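Local coordinates for protein methyltransferase FkbM (Methylobacillus flagellatus KT, PDB 2PY6) that probably transfers methyl groups to an acceptor that is not identified, at residues 64-69 / 93-97; 185-189 / 207-211; 327-332 / 353-357. All coordinates share one frame. Residue numbers count along the deposited sequence, not the author numbering.

Contact 1: residues 64-69 / 93-97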
ATOM      1  N   GLY A  64       1.677  -1.037 -24.041  1.00 42.28           N
ATOM      2  CA  GLY A  64       0.553  -0.586 -24.897  1.00 43.40           C
ATOM      3  C   GLY A  64       0.628   0.870 -25.335  1.00 44.17           C
ATOM      4  O   GLY A  64       0.002   1.269 -26.347  1.00 43.09           O
ATOM      5  N   ALA A  65       1.382   1.659 -24.554  1.00 43.72           N
ATOM      6  CA  ALA A  65       1.616   3.072 -24.818  1.00 43.08           C
ATOM      7  C   ALA A  65       2.495   3.211 -26.042  1.00 42.81           C
ATOM      8  O   ALA A  65       2.369   4.197 -26.762  1.00 39.14           O
ATOM      9  CB  ALA A  65       2.275   3.761 -23.611  1.00 42.01           C
ATOM     10  N   HIS A  66       3.367   2.220 -26.272  1.00 44.01           N
ATOM     11  CA  HIS A  66       4.239   2.229 -27.442  1.00 47.91           C
ATOM     12  C   HIS A  66       3.464   2.004 -28.746  1.00 48.89           C
ATOM     13  O   HIS A  66       3.878   2.518 -29.787  1.00 50.36           O
ATOM     14  CB  HIS A  66       5.374   1.215 -27.322  1.00 49.12           C
ATOM     15  CG  HIS A  66       6.349   1.510 -26.224  1.00 52.58           C
ATOM     16  ND1 HIS A  66       7.166   2.623 -26.234  1.00 54.19           N
ATOM     17  CD2 HIS A  66       6.687   0.803 -25.118  1.00 52.51           C
ATOM     18  CE1 HIS A  66       7.944   2.604 -25.165  1.00 58.13           C
ATOM     19  NE2 HIS A  66       7.674   1.509 -24.471  1.00 60.81           N
ATOM     20  N   LEU A  67       2.369   1.236 -28.706  1.00 49.26           N
ATOM     21  CA  LEU A  67       1.524   1.036 -29.896  1.00 49.16           C
ATOM     22  C   LEU A  67       0.641   2.263 -30.176  1.00 49.22           C
ATOM     23  O   LEU A  67       0.417   2.628 -31.343  1.00 47.95           O
ATOM     24  CB  LEU A  67       0.626  -0.209 -29.761  1.00 51.60           C
ATOM     25  CG  LEU A  67      -0.477  -0.350 -30.847  1.00 50.38           C
ATOM     26  CD1 LEU A  67       0.134  -0.476 -32.264  1.00 55.38           C
ATOM     27  CD2 LEU A  67      -1.447  -1.483 -30.585  1.00 49.83           C
HETATM   28  N   MSE A  68       0.106   2.866 -29.110  1.00 50.40           N
HETATM   29  CA  MSE A  68      -0.762   4.059 -29.220  1.00 51.42           C
HETATM   30  C   MSE A  68      -0.009   5.359 -29.626  1.00 52.96           C
HETATM   31  O   MSE A  68      -0.557   6.182 -30.374  1.00 52.22           O
HETATM   32  CB  MSE A  68      -1.584   4.254 -27.927  1.00 48.73           C
HETATM   33  CG  MSE A  68      -2.447   3.019 -27.567  1.00 48.18           C
HETATM   34 SE   MSE A  68      -3.567   2.297 -29.040  0.75 34.25          SE
HETATM   35  CE  MSE A  68      -4.733   3.809 -29.324  1.00 27.73           C
ATOM     36  N   ASN A  69       1.238   5.522 -29.162  1.00 54.36           N
ATOM     37  CA  ASN A  69       2.071   6.682 -29.534  1.00 55.56           C
ATOM     38  C   ASN A  69       2.779   6.528 -30.886  1.00 57.02           C
ATOM     39  O   ASN A  69       3.475   7.449 -31.323  1.00 57.32           O
ATOM     40  CB  ASN A  69       3.123   6.965 -28.443  1.00 56.45           C
ATOM     41  CG  ASN A  69       2.507   7.423 -27.130  1.00 56.31           C
ATOM     42  OD1 ASN A  69       1.440   8.038 -27.107  1.00 58.92           O
ATOM     43  ND2 ASN A  69       3.199   7.150 -26.030  1.00 61.53           N
ATOM     44  N   TYR A  93      -8.102   4.923 -22.162  1.00 34.17           N
ATOM     45  CA  TYR A  93      -6.698   4.556 -22.250  1.00 36.19           C
ATOM     46  C   TYR A  93      -6.250   4.921 -23.673  1.00 35.79           C
ATOM     47  O   TYR A  93      -6.538   4.198 -24.618  1.00 33.68           O
ATOM     48  CB  TYR A  93      -6.517   3.078 -21.949  1.00 37.72           C
ATOM     49  CG  TYR A  93      -5.065   2.633 -21.948  1.00 37.00           C
ATOM     50  CD1 TYR A  93      -4.212   2.992 -20.920  1.00 36.58           C
ATOM     51  CD2 TYR A  93      -4.551   1.857 -22.982  1.00 39.99           C
ATOM     52  CE1 TYR A  93      -2.877   2.580 -20.911  1.00 39.72           C
ATOM     53  CE2 TYR A  93      -3.213   1.443 -22.979  1.00 43.80           C
ATOM     54  CZ  TYR A  93      -2.387   1.800 -21.939  1.00 40.54           C
ATOM     55  OH  TYR A  93      -1.047   1.400 -21.943  1.00 46.38           O
ATOM     56  N   TYR A  94      -5.566   6.060 -23.808  1.00 36.07           N
ATOM     57  CA  TYR A  94      -5.170   6.621 -25.122  1.00 36.66           C
ATOM     58  C   TYR A  94      -6.408   6.731 -26.017  1.00 35.69           C
ATOM     59  O   TYR A  94      -6.405   6.274 -27.161  1.00 39.89           O
ATOM     60  CB  TYR A  94      -4.016   5.835 -25.779  1.00 36.04           C
ATOM     61  CG  TYR A  94      -2.747   5.961 -24.970  1.00 39.82           C
ATOM     62  CD1 TYR A  94      -1.966   7.126 -25.035  1.00 38.33           C
ATOM     63  CD2 TYR A  94      -2.353   4.958 -24.097  1.00 39.01           C
ATOM     64  CE1 TYR A  94      -0.808   7.264 -24.254  1.00 44.02           C
ATOM     65  CE2 TYR A  94      -1.194   5.081 -23.324  1.00 40.58           C
ATOM     66  CZ  TYR A  94      -0.435   6.230 -23.398  1.00 41.93           C
ATOM     67  OH  TYR A  94       0.684   6.349 -22.612  1.00 36.96           O
ATOM     68  N   GLY A  95      -7.478   7.300 -25.455  1.00 32.38           N
ATOM     69  CA  GLY A  95      -8.742   7.461 -26.157  1.00 29.67           C
ATOM     70  C   GLY A  95      -9.600   6.217 -26.229  1.00 29.62           C
ATOM     71  O   GLY A  95     -10.718   6.271 -26.728  1.00 28.73           O
ATOM     72  N   LEU A  96      -9.105   5.088 -25.730  1.00 32.28           N
ATOM     73  CA  LEU A  96      -9.854   3.844 -25.809  1.00 30.32           C
ATOM     74  C   LEU A  96     -10.736   3.580 -24.572  1.00 28.35           C
ATOM     75  O   LEU A  96     -10.334   3.847 -23.450  1.00 25.11           O
ATOM     76  CB  LEU A  96      -8.893   2.656 -25.943  1.00 29.91           C
ATOM     77  CG  LEU A  96      -7.819   2.604 -27.035  1.00 33.26           C
ATOM     78  CD1 LEU A  96      -6.810   1.477 -26.708  1.00 32.46           C
ATOM     79  CD2 LEU A  96      -8.421   2.454 -28.402  1.00 29.60           C
ATOM     80  N   PRO A  97     -11.919   2.983 -24.773  1.00 28.17           N
ATOM     81  CA  PRO A  97     -12.671   2.596 -23.587  1.00 27.15           C
ATOM     82  C   PRO A  97     -11.928   1.505 -22.800  1.00 28.16           C
ATOM     83  O   PRO A  97     -11.175   0.726 -23.393  1.00 25.79           O
ATOM     84  CB  PRO A  97     -14.002   2.086 -24.155  1.00 29.08           C
ATOM     85  CG  PRO A  97     -13.763   1.822 -25.590  1.00 27.98           C
ATOM     86  CD  PRO A  97     -12.639   2.697 -26.025  1.00 29.28           C
TER
HETATM   87  O   HOH W   1      -0.669  -1.424 -21.984  1.00 29.30           O
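A tight turn can present consecutive aromatic side chains to a neighbouring helix, and residues 93-97 do this for the short helix 64-68. Tyr93 starts out sideways, but its ring end comes nearer: its OH lies 3.8 Å from Gly64 C, and a water joins the two segments, 2.8 Å from Tyr93 OH and 3.1 Å from Gly64 N, the latter bond weak. Tyr94 carries the larger share of the packing. Its CG sits 3.6 Å from CB of the selenomethionine Met68, its CE1 is 3.7 Å from Asn69 OD1, and its OH closes to 3.2 Å from Ala65 CB, so the ring lies along one side of the helix. The two tyrosines come from a type I' turn, Tyr93 to Leu96, the two-residue loop of a beta hairpin linking strands 92-93 and 96-99 at the margin of the mixed sheet in the N-terminal part of the chain. Tyr93 N donates to Leu96 O at 2.8 Å and Leu96 N to Tyr93 O at 2.9 Å. Gly95 takes the second corner with positive phi, 79°. Beyond it Leu96 turns back inward; its CG meets Met68 CE at 4.0 Å, and both side chains also rest on Val78 of strand 77-82.

Contact 2: residues 185-189 / 207-211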
ATOM      1  N   TYR A 185      28.339 -20.467 -20.476  1.00 27.46           N
ATOM      2  CA  TYR A 185      27.123 -19.749 -20.091  1.00 27.89           C
ATOM      3  C   TYR A 185      26.942 -18.386 -20.842  1.00 25.17           C
ATOM      4  O   TYR A 185      25.830 -17.940 -21.152  1.00 25.16           O
ATOM      5  CB  TYR A 185      27.085 -19.630 -18.538  1.00 32.05           C
ATOM      6  CG  TYR A 185      25.819 -19.020 -17.968  1.00 31.80           C
ATOM      7  CD1 TYR A 185      24.568 -19.260 -18.545  1.00 42.22           C
ATOM      8  CD2 TYR A 185      25.856 -18.280 -16.805  1.00 39.52           C
ATOM      9  CE1 TYR A 185      23.396 -18.723 -18.001  1.00 38.23           C
ATOM     10  CE2 TYR A 185      24.688 -17.744 -16.257  1.00 45.50           C
ATOM     11  CZ  TYR A 185      23.457 -17.974 -16.869  1.00 38.09           C
ATOM     12  OH  TYR A 185      22.302 -17.468 -16.318  1.00 43.26           O
ATOM     13  N   SER A 186      28.058 -17.741 -21.147  1.00 28.56           N
ATOM     14  CA  SER A 186      28.062 -16.548 -21.958  1.00 26.27           C
ATOM     15  C   SER A 186      27.592 -16.881 -23.358  1.00 26.64           C
ATOM     16  O   SER A 186      26.828 -16.122 -23.963  1.00 30.72           O
ATOM     17  CB  SER A 186      29.464 -15.968 -22.033  1.00 27.86           C
ATOM     18  OG  SER A 186      29.768 -15.302 -20.841  1.00 17.36           O
ATOM     19  N   VAL A 187      28.059 -18.006 -23.894  1.00 26.85           N
ATOM     20  CA  VAL A 187      27.637 -18.447 -25.224  1.00 27.15           C
ATOM     21  C   VAL A 187      26.132 -18.736 -25.178  1.00 26.49           C
ATOM     22  O   VAL A 187      25.363 -18.264 -26.009  1.00 25.88           O
ATOM     23  CB  VAL A 187      28.423 -19.680 -25.709  1.00 28.29           C
ATOM     24  CG1 VAL A 187      27.842 -20.199 -27.006  1.00 31.04           C
ATOM     25  CG2 VAL A 187      29.899 -19.337 -25.884  1.00 29.87           C
ATOM     26  N   GLN A 188      25.683 -19.487 -24.194  1.00 28.09           N
ATOM     27  CA  GLN A 188      24.246 -19.750 -24.112  1.00 28.54           C
ATOM     28  C   GLN A 188      23.458 -18.422 -24.022  1.00 29.42           C
ATOM     29  O   GLN A 188      22.413 -18.236 -24.675  1.00 29.64           O
ATOM     30  CB  GLN A 188      23.924 -20.662 -22.940  1.00 28.19           C
ATOM     31  CG  GLN A 188      22.524 -21.344 -23.069  1.00 30.28           C
ATOM     32  CD  GLN A 188      22.070 -21.969 -21.765  1.00 35.13           C
ATOM     33  OE1 GLN A 188      22.417 -21.490 -20.663  1.00 39.66           O
ATOM     34  NE2 GLN A 188      21.298 -23.049 -21.872  1.00 33.88           N
ATOM     35  N   THR A 189      23.964 -17.496 -23.221  1.00 29.24           N
ATOM     36  CA  THR A 189      23.325 -16.194 -23.071  1.00 26.54           C
ATOM     37  C   THR A 189      23.280 -15.465 -24.405  1.00 27.72           C
ATOM     38  O   THR A 189      22.218 -14.932 -24.779  1.00 26.64           O
ATOM     39  CB  THR A 189      24.038 -15.371 -22.015  1.00 26.80           C
ATOM     40  OG1 THR A 189      23.939 -16.046 -20.750  1.00 26.45           O
ATOM     41  CG2 THR A 189      23.451 -13.974 -21.924  1.00 28.82           C
ATOM     42  N   GLU A 207      15.497 -18.361 -19.820  1.00 29.82           N
ATOM     43  CA  GLU A 207      16.353 -19.526 -19.641  1.00 30.90           C
ATOM     44  C   GLU A 207      17.726 -19.166 -19.108  1.00 31.62           C
ATOM     45  O   GLU A 207      18.382 -19.987 -18.486  1.00 33.13           O
ATOM     46  CB  GLU A 207      16.568 -20.272 -20.990  1.00 31.67           C
ATOM     47  CG  GLU A 207      15.382 -20.981 -21.562  1.00 40.96           C
ATOM     48  CD  GLU A 207      14.929 -22.249 -20.836  1.00 33.67           C
ATOM     49  OE1 GLU A 207      15.478 -22.694 -19.799  1.00 33.56           O
ATOM     50  OE2 GLU A 207      13.948 -22.798 -21.325  1.00 46.29           O
ATOM     51  N   VAL A 208      18.169 -17.948 -19.368  1.00 31.00           N
ATOM     52  CA  VAL A 208      19.518 -17.524 -18.985  1.00 30.47           C
ATOM     53  C   VAL A 208      19.618 -16.347 -17.986  1.00 30.07           C
ATOM     54  O   VAL A 208      20.667 -16.120 -17.420  1.00 29.00           O
ATOM     55  CB  VAL A 208      20.338 -17.133 -20.254  1.00 29.39           C
ATOM     56  CG1 VAL A 208      20.457 -18.319 -21.205  1.00 26.14           C
ATOM     57  CG2 VAL A 208      19.729 -15.898 -20.988  1.00 29.73           C
ATOM     58  N   GLU A 209      18.541 -15.599 -17.814  1.00 30.23           N
ATOM     59  CA  GLU A 209      18.552 -14.401 -17.005  1.00 32.29           C
ATOM     60  C   GLU A 209      19.038 -14.592 -15.557  1.00 30.63           C
ATOM     61  O   GLU A 209      18.830 -15.619 -14.934  1.00 31.37           O
ATOM     62  CB  GLU A 209      17.159 -13.765 -16.960  1.00 33.37           C
ATOM     63  CG  GLU A 209      16.200 -14.409 -15.947  1.00 41.32           C
ATOM     64  CD  GLU A 209      14.809 -13.784 -15.916  1.00 31.34           C
ATOM     65  OE1 GLU A 209      14.020 -14.132 -16.764  1.00 45.23           O
ATOM     66  OE2 GLU A 209      14.497 -12.980 -15.016  1.00 40.00           O
ATOM     67  N   ARG A 210      19.652 -13.537 -15.042  1.00 32.76           N
ATOM     68  CA  ARG A 210      20.097 -13.453 -13.670  1.00 31.68           C
ATOM     69  C   ARG A 210      19.353 -12.278 -13.082  1.00 29.94           C
ATOM     70  O   ARG A 210      18.766 -11.491 -13.837  1.00 28.26           O
ATOM     71  CB  ARG A 210      21.614 -13.307 -13.643  1.00 36.14           C
ATOM     72  CG  ARG A 210      22.265 -14.521 -14.360  1.00 39.75           C
ATOM     73  CD  ARG A 210      23.516 -15.072 -13.759  1.00 32.53           C
ATOM     74  NE  ARG A 210      23.456 -15.025 -12.304  1.00 30.35           N
ATOM     75  CZ  ARG A 210      24.270 -14.333 -11.532  1.00 26.62           C
ATOM     76  NH1 ARG A 210      25.375 -13.752 -12.014  1.00 29.70           N
ATOM     77  NH2 ARG A 210      24.046 -14.296 -10.233  1.00 36.40           N
ATOM     78  N   PRO A 211      19.272 -12.189 -11.743  1.00 27.65           N
ATOM     79  CA  PRO A 211      18.576 -11.045 -11.168  1.00 27.35           C
ATOM     80  C   PRO A 211      19.231  -9.687 -11.458  1.00 28.18           C
ATOM     81  O   PRO A 211      20.465  -9.588 -11.680  1.00 28.22           O
ATOM     82  CB  PRO A 211      18.647 -11.316  -9.654  1.00 30.66           C
ATOM     83  CG  PRO A 211      18.890 -12.764  -9.529  1.00 29.91           C
ATOM     84  CD  PRO A 211      19.770 -13.090 -10.699  1.00 25.53           C
TER
HETATM   85  O   HOH W   2      22.772 -14.507 -18.696  1.00 15.41           O
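Val208, of the segment 207-211, and Tyr185, on helix 184-199, account for most of the surface buried here, and they meet through both backbone and side chain. Tyr185 extends its ring across the gap until its OH donates to Val208 O at 2.4 Å, a very short hydrogen bond as modelled. The ring also packs on the valine, with CE1 4.1 Å from Val208 CB. Gln188 OE1 approaches Val208 CG1 at 3.8 Å and Thr189 OG1 comes 3.8 Å from Val208 CB; the amide NE2 of Gln188 is engaged by Pro16 O and by Gly220 O of the second subunit. Val208 O accepts a second bond, from a water 2.9 Å away that also donates to Thr189 OG1 at 2.8 Å. Thr189 OG1 in turn donates to Tyr185 O at 2.7 Å, a bond within its own helix.

Arg210 CD lies at the edge of the Tyr185 ring, and Arg210 CG is 3.5 Å from Tyr185 OH. The contact sits against strand 392-396, Tyr185 and Arg210 touching Arg395 and Thr189 touching Leu394. It is also part of a subunit interface: Arg210 NE and Glu209 O bond reciprocally with Glu209 O and Arg210 NE of the second subunit. The chemistry illustrates how a main-chain carbonyl can be satisfied jointly by a tyrosine hydroxyl and a bridging water.

Contact 3: residues 327-332 / 353-357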
ATOM      1  N   PRO A 327      35.660  13.313 -22.707  1.00 22.76           N
ATOM      2  CA  PRO A 327      36.146  11.946 -22.691  1.00 28.18           C
ATOM      3  C   PRO A 327      36.555  11.521 -21.274  1.00 27.14           C
ATOM      4  O   PRO A 327      37.057  12.343 -20.517  1.00 23.54           O
ATOM      5  CB  PRO A 327      37.368  11.987 -23.632  1.00 25.93           C
ATOM      6  CG  PRO A 327      37.876  13.355 -23.479  1.00 26.46           C
ATOM      7  CD  PRO A 327      36.671  14.232 -23.247  1.00 23.87           C
ATOM      8  N   ILE A 328      36.326  10.248 -20.958  1.00 28.70           N
ATOM      9  CA  ILE A 328      36.686   9.642 -19.654  1.00 29.13           C
ATOM     10  C   ILE A 328      38.150   9.872 -19.256  1.00 27.90           C
ATOM     11  O   ILE A 328      38.419  10.179 -18.103  1.00 27.17           O
ATOM     12  CB  ILE A 328      36.356   8.118 -19.649  1.00 31.54           C
ATOM     13  CG1 ILE A 328      34.845   7.932 -19.540  1.00 25.98           C
ATOM     14  CG2 ILE A 328      37.022   7.380 -18.460  1.00 28.48           C
ATOM     15  CD1 ILE A 328      34.325   6.593 -19.998  1.00 28.39           C
ATOM     16  N   ASP A 329      39.065   9.707 -20.212  1.00 24.87           N
ATOM     17  CA  ASP A 329      40.488   9.909 -20.010  1.00 27.10           C
ATOM     18  C   ASP A 329      40.792  11.325 -19.495  1.00 26.83           C
ATOM     19  O   ASP A 329      41.754  11.525 -18.792  1.00 27.58           O
ATOM     20  CB  ASP A 329      41.277   9.705 -21.318  1.00 23.21           C
ATOM     21  CG  ASP A 329      41.365   8.254 -21.761  1.00 29.58           C
ATOM     22  OD1 ASP A 329      41.272   7.351 -20.919  1.00 28.49           O
ATOM     23  OD2 ASP A 329      41.580   8.020 -22.970  1.00 29.64           O
ATOM     24  N   ASP A 330      39.995  12.310 -19.870  1.00 31.96           N
ATOM     25  CA  ASP A 330      40.189  13.712 -19.353  1.00 31.19           C
ATOM     26  C   ASP A 330      39.447  13.960 -18.032  1.00 25.66           C
ATOM     27  O   ASP A 330      39.891  14.738 -17.212  1.00 26.94           O
ATOM     28  CB  ASP A 330      39.811  14.772 -20.395  1.00 30.02           C
ATOM     29  CG  ASP A 330      40.318  16.168 -20.020  1.00 33.19           C
ATOM     30  OD1 ASP A 330      41.522  16.318 -19.717  1.00 39.37           O
ATOM     31  OD2 ASP A 330      39.519  17.122 -20.053  1.00 31.45           O
ATOM     32  N   ILE A 331      38.326  13.290 -17.825  1.00 29.74           N
ATOM     33  CA  ILE A 331      37.509  13.467 -16.597  1.00 28.26           C
ATOM     34  C   ILE A 331      38.216  12.937 -15.354  1.00 29.04           C
ATOM     35  O   ILE A 331      38.212  13.586 -14.296  1.00 32.26           O
ATOM     36  CB  ILE A 331      36.115  12.750 -16.747  1.00 29.64           C
ATOM     37  CG1 ILE A 331      35.274  13.408 -17.845  1.00 27.21           C
ATOM     38  CG2 ILE A 331      35.334  12.745 -15.414  1.00 29.31           C
ATOM     39  CD1 ILE A 331      34.041  12.583 -18.321  1.00 26.37           C
ATOM     40  N   ILE A 332      38.785  11.740 -15.477  1.00 27.43           N
ATOM     41  CA  ILE A 332      39.474  11.069 -14.370  1.00 27.16           C
ATOM     42  C   ILE A 332      40.909  11.547 -14.231  1.00 29.34           C
ATOM     43  O   ILE A 332      41.449  12.167 -15.160  1.00 26.55           O
ATOM     44  CB  ILE A 332      39.409   9.506 -14.495  1.00 27.80           C
ATOM     45  CG1 ILE A 332      40.249   8.946 -15.646  1.00 31.51           C
ATOM     46  CG2 ILE A 332      37.953   9.039 -14.597  1.00 27.32           C
ATOM     47  CD1 ILE A 332      40.052   7.447 -15.855  1.00 28.92           C
ATOM     48  N   GLY A 353      36.653   7.611 -25.910  1.00 28.02           N
ATOM     49  CA  GLY A 353      37.097   8.636 -24.953  1.00 29.16           C
ATOM     50  C   GLY A 353      37.796   8.079 -23.703  1.00 28.53           C
ATOM     51  O   GLY A 353      38.301   8.844 -22.887  1.00 27.94           O
ATOM     52  N   ALA A 354      37.812   6.751 -23.558  1.00 29.15           N
ATOM     53  CA  ALA A 354      38.511   6.055 -22.475  1.00 30.30           C
ATOM     54  C   ALA A 354      39.636   5.156 -23.006  1.00 29.78           C
ATOM     55  O   ALA A 354      40.177   4.341 -22.262  1.00 28.72           O
ATOM     56  CB  ALA A 354      37.483   5.218 -21.647  1.00 29.34           C
ATOM     57  N   ARG A 355      40.039   5.330 -24.268  1.00 29.38           N
ATOM     58  CA  ARG A 355      41.023   4.424 -24.857  1.00 30.86           C
ATOM     59  C   ARG A 355      42.356   4.326 -24.177  1.00 28.93           C
ATOM     60  O   ARG A 355      42.943   3.259 -24.229  1.00 24.50           O
ATOM     61  CB  ARG A 355      41.238   4.640 -26.371  1.00 29.77           C
ATOM     62  CG  ARG A 355      41.778   5.935 -26.803  1.00 37.14           C
ATOM     63  CD  ARG A 355      41.561   6.124 -28.309  1.00 39.08           C
ATOM     64  NE  ARG A 355      42.023   7.442 -28.779  1.00 45.93           N
ATOM     65  CZ  ARG A 355      41.272   8.525 -29.026  1.00 52.60           C
ATOM     66  NH1 ARG A 355      39.940   8.542 -28.887  1.00 54.47           N
ATOM     67  NH2 ARG A 355      41.880   9.634 -29.455  1.00 55.16           N
ATOM     68  N   ARG A 356      42.840   5.415 -23.583  1.00 27.63           N
ATOM     69  CA  ARG A 356      44.118   5.421 -22.885  1.00 29.72           C
ATOM     70  C   ARG A 356      43.985   4.599 -21.616  1.00 29.05           C
ATOM     71  O   ARG A 356      44.836   3.795 -21.297  1.00 26.35           O
ATOM     72  CB  ARG A 356      44.566   6.851 -22.554  1.00 28.60           C
ATOM     73  CG  ARG A 356      45.015   7.656 -23.784  1.00 34.60           C
ATOM     74  CD  ARG A 356      44.876   9.164 -23.601  1.00 38.70           C
ATOM     75  NE  ARG A 356      45.311   9.596 -22.282  1.00 41.04           N
ATOM     76  CZ  ARG A 356      44.871  10.683 -21.649  1.00 45.57           C
ATOM     77  NH1 ARG A 356      43.980  11.510 -22.199  1.00 46.15           N
ATOM     78  NH2 ARG A 356      45.331  10.946 -20.430  1.00 55.82           N
ATOM     79  N   ALA A 357      42.890   4.787 -20.900  1.00 28.86           N
ATOM     80  CA  ALA A 357      42.663   4.025 -19.679  1.00 29.49           C
ATOM     81  C   ALA A 357      42.547   2.515 -19.988  1.00 28.07           C
ATOM     82  O   ALA A 357      43.128   1.665 -19.298  1.00 26.31           O
ATOM     83  CB  ALA A 357      41.384   4.519 -18.988  1.00 29.16           C
TER
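Two chain segments draw together where each is about to enter a helix: Pro327 and Gly353 have CA atoms 4.1 Å apart, Ile328 and Ala354 4.9 Å. Pro327 is the N-cap residue of helix 328-331 and Ala354 that of helix 355-361. The backbones are joined directly, Asp329 N donating to Gly353 O at 2.9 Å in an almost straight bond. Gly353 packs closely, and a CB there would come within 3.0 Å of Pro327 CB.

Asp329 buries more surface here than any other residue of the pair. Its carboxylate receives two amides from the first turn of the facing helix, Ala357 N to OD1 and Arg356 N to OD2, both at 3.0 Å. Arg356 lays one face of its guanidinium over Asp329 CB, but its NE remains 4.1 Å from Asp329 OD2, beyond a salt bridge. Beside these polar bonds, Ile328 CB meets Ala354 CB at 3.7 Å, and Ile328 continues onto Val231 and Ile258 of the central sheet.

A carboxylate from a separate segment thus accepts two main-chain amides of a helix's first turn. It joins helix 328-331, which packs on the Rossmann-like sheet characteristic of class I methyltransferases, to the start of helix 355-361.

The three contacts lie far apart, with centres 31 to 43 Å from one another, and none shares an element with another. Contact 2 is the buried one; contacts 1 and 3 are partly exposed and lie on opposite sides of the chain's centre. Each belongs to a different region: contact 1 to the N-terminal sheet, contact 2 to helices that follow that sheet in sequence and pack on an edge strand of the C-terminal one, contact 3 to the family's methyltransferase domain. Contact 1 rests on aromatic and apolar packing with one bridging water, contact 2 satisfies a carbonyl within a subunit interface, and contact 3 engages helix amides with a carboxylate.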